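Local atomic coordinates of SusD-like carbohydrate binding protein (Bacteroides vulgatus, PDB entry 3LEW), a protein that probably binds carbohydrate at the bacterial outer membrane, as a SusD-like nutrient-binding protein. Residues 367-372 with 379-384. Sequence-based numbering, arbitrary orientation.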
loop_
_atom_site.group_PDB
_atom_site.type_symbol
_atom_site.label_atom_id
_atom_site.label_comp_id
_atom_site.label_asym_id
_atom_site.label_seq_id
_atom_site.Cartn_x
_atom_site.Cartn_y
_atom_site.Cartn_z
ATOM N N ASN A 367 -11.792 -21.053 5.229
ATOM C CA ASN A 367 -11.999 -20.794 6.654
ATOM C C ASN A 367 -11.369 -19.463 7.067
ATOM O O ASN A 367 -11.952 -18.728 7.874
ATOM C CB ASN A 367 -11.407 -21.917 7.475
ATOM C CG ASN A 367 -12.039 -23.239 7.155
ATOM O OD1 ASN A 367 -13.258 -23.311 6.968
ATOM N ND2 ASN A 367 -11.219 -24.290 7.049
ATOM N N LYS A 368 -10.193 -19.178 6.512
ATOM C CA LYS A 368 -9.510 -17.916 6.793
ATOM C C LYS A 368 -10.291 -16.741 6.217
ATOM O O LYS A 368 -10.462 -15.732 6.892
ATOM C CB LYS A 368 -8.058 -17.944 6.318
ATOM C CG LYS A 368 -7.243 -19.089 6.981
ATOM C CD LYS A 368 -6.928 -18.770 8.432
ATOM C CE LYS A 368 -6.100 -19.853 9.141
ATOM N NZ LYS A 368 -6.723 -21.184 9.386
ATOM N N LEU A 369 -10.823 -16.903 5.012
ATOM C CA LEU A 369 -11.701 -15.908 4.427
ATOM C C LEU A 369 -12.950 -15.672 5.288
ATOM O O LEU A 369 -13.324 -14.537 5.576
ATOM C CB LEU A 369 -12.104 -16.347 3.016
ATOM C CG LEU A 369 -12.952 -15.375 2.199
ATOM C CD1 LEU A 369 -12.245 -13.980 2.040
ATOM C CD2 LEU A 369 -13.323 -16.012 0.846
ATOM N N ASN A 370 -13.572 -16.764 5.723
ATOM C CA ASN A 370 -14.769 -16.682 6.549
ATOM C C ASN A 370 -14.498 -16.111 7.938
ATOM O O ASN A 370 -15.391 -15.514 8.518
ATOM C CB ASN A 370 -15.457 -18.042 6.647
ATOM C CG ASN A 370 -16.351 -18.334 5.439
ATOM O OD1 ASN A 370 -16.703 -17.417 4.687
ATOM N ND2 ASN A 370 -16.702 -19.595 5.238
ATOM N N ASP A 371 -13.309 -16.335 8.500
ATOM C CA ASP A 371 -12.931 -15.722 9.799
ATOM C C ASP A 371 -12.998 -14.174 9.675
ATOM O O ASP A 371 -13.532 -13.495 10.564
ATOM C CB ASP A 371 -11.494 -16.074 10.240
ATOM C CG ASP A 371 -11.325 -17.505 10.688
ATOM O OD1 ASP A 371 -12.314 -18.130 11.176
ATOM O OD2 ASP A 371 -10.150 -18.005 10.561
ATOM N N LEU A 372 -12.416 -13.633 8.595
ATOM C CA LEU A 372 -12.418 -12.193 8.386
ATOM C C LEU A 372 -13.850 -11.727 8.146
ATOM O O LEU A 372 -14.306 -10.754 8.741
ATOM C CB LEU A 372 -11.541 -11.805 7.210
ATOM C CG LEU A 372 -11.500 -10.330 6.830
ATOM C CD1 LEU A 372 -11.133 -9.405 8.024
ATOM C CD2 LEU A 372 -10.501 -10.154 5.652
ATOM N N LYS A 379 -21.553 -11.815 5.165
ATOM C CA LYS A 379 -22.087 -13.147 4.986
ATOM C C LYS A 379 -20.926 -14.090 4.670
ATOM O O LYS A 379 -20.069 -13.767 3.832
ATOM C CB LYS A 379 -23.153 -13.155 3.896
ATOM C CG LYS A 379 -24.536 -12.826 4.422
ATOM N N THR A 380 -20.895 -15.227 5.363
ATOM C CA THR A 380 -19.885 -16.255 5.103
ATOM C C THR A 380 -20.205 -17.062 3.836
ATOM O O THR A 380 -21.348 -17.096 3.378
ATOM C CB THR A 380 -19.698 -17.156 6.310
ATOM O OG1 THR A 380 -20.960 -17.708 6.677
ATOM C CG2 THR A 380 -19.123 -16.330 7.477
ATOM N N ILE A 381 -19.172 -17.668 3.277
ATOM C CA ILE A 381 -19.303 -18.449 2.057
ATOM C C ILE A 381 -19.681 -19.855 2.511
ATOM O O ILE A 381 -18.954 -20.455 3.307
ATOM C CB ILE A 381 -17.989 -18.519 1.250
ATOM C CG1 ILE A 381 -17.467 -17.131 0.815
ATOM C CG2 ILE A 381 -18.147 -19.458 0.017
ATOM C CD1 ILE A 381 -18.451 -16.286 0.052
ATOM N N HIS A 382 -20.787 -20.371 2.001
ATOM C CA HIS A 382 -21.189 -21.749 2.374
ATOM C C HIS A 382 -21.498 -22.606 1.151
ATOM O O HIS A 382 -22.210 -23.619 1.225
ATOM C CB HIS A 382 -22.316 -21.775 3.426
ATOM C CG HIS A 382 -21.901 -21.244 4.768
ATOM N ND1 HIS A 382 -21.103 -21.956 5.640
ATOM C CD2 HIS A 382 -22.171 -20.069 5.385
ATOM C CE1 HIS A 382 -20.890 -21.236 6.731
ATOM N NE2 HIS A 382 -21.532 -20.090 6.602
ATOM N N THR A 383 -20.850 -22.257 0.041
ATOM C CA THR A 383 -20.818 -23.114 -1.124
ATOM C C THR A 383 -19.368 -23.282 -1.577
ATOM O O THR A 383 -18.544 -22.385 -1.425
ATOM C CB THR A 383 -21.747 -22.583 -2.269
ATOM O OG1 THR A 383 -23.096 -22.463 -1.789
ATOM C CG2 THR A 383 -21.742 -23.531 -3.445
ATOM N N ASN A 384 -19.038 -24.445 -2.108
ATOM C CA ASN A 384 -17.717 -24.660 -2.695
ATOM C C ASN A 384 -17.574 -23.975 -4.043
ATOM O O ASN A 384 -18.304 -24.272 -4.990
ATOM C CB ASN A 384 -17.471 -26.127 -3.005
ATOM C CG ASN A 384 -17.122 -26.907 -1.809
ATOM O OD1 ASN A 384 -16.239 -26.508 -1.022
ATOM N ND2 ASN A 384 -17.768 -28.068 -1.672
#
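Asn370 reaches out from the helix and grips the backbone of Ile381 with both ends of its amide. Its OD1 accepts the Ile381 N-H at 2.9 Å, a nearly straight bond (173°) whose donor lies somewhat tilted from the carbonyl plane. In return ND2 donates to Ile381 O at 3.1 Å; here the carbonyl oxygen offers an in-plane lone pair and lies close to the plane of the amide. With chi1 at -82°, CG sits beside the backbone N and anti to the carbonyl carbon, which carries the amide out to the loop. The two bonds fix the rotation of the side chain. The side chain of Thr380 crosses that of Asn370 at about a right angle, its CB 3.4 Å from Asn370 OD1. Alongside, Leu369 CD2 meets Ile381 CG1 at 4.3 Å, a looser apolar touch. Ile381 also rests on Ile366 and Lys373 of the same helix and on Thr393 of helix 387-401. With an alanine here instead of Asn370, the N-H and C=O of Ile381 would probably lose both partners from the helix, leaving mainly side-chain packing to hold the loop. The amide pairs with one extended residue much as a neighbouring strand's peptide would, pinning the connection between helices 365-376 and 387-401 onto the first, within the helical SusD fold.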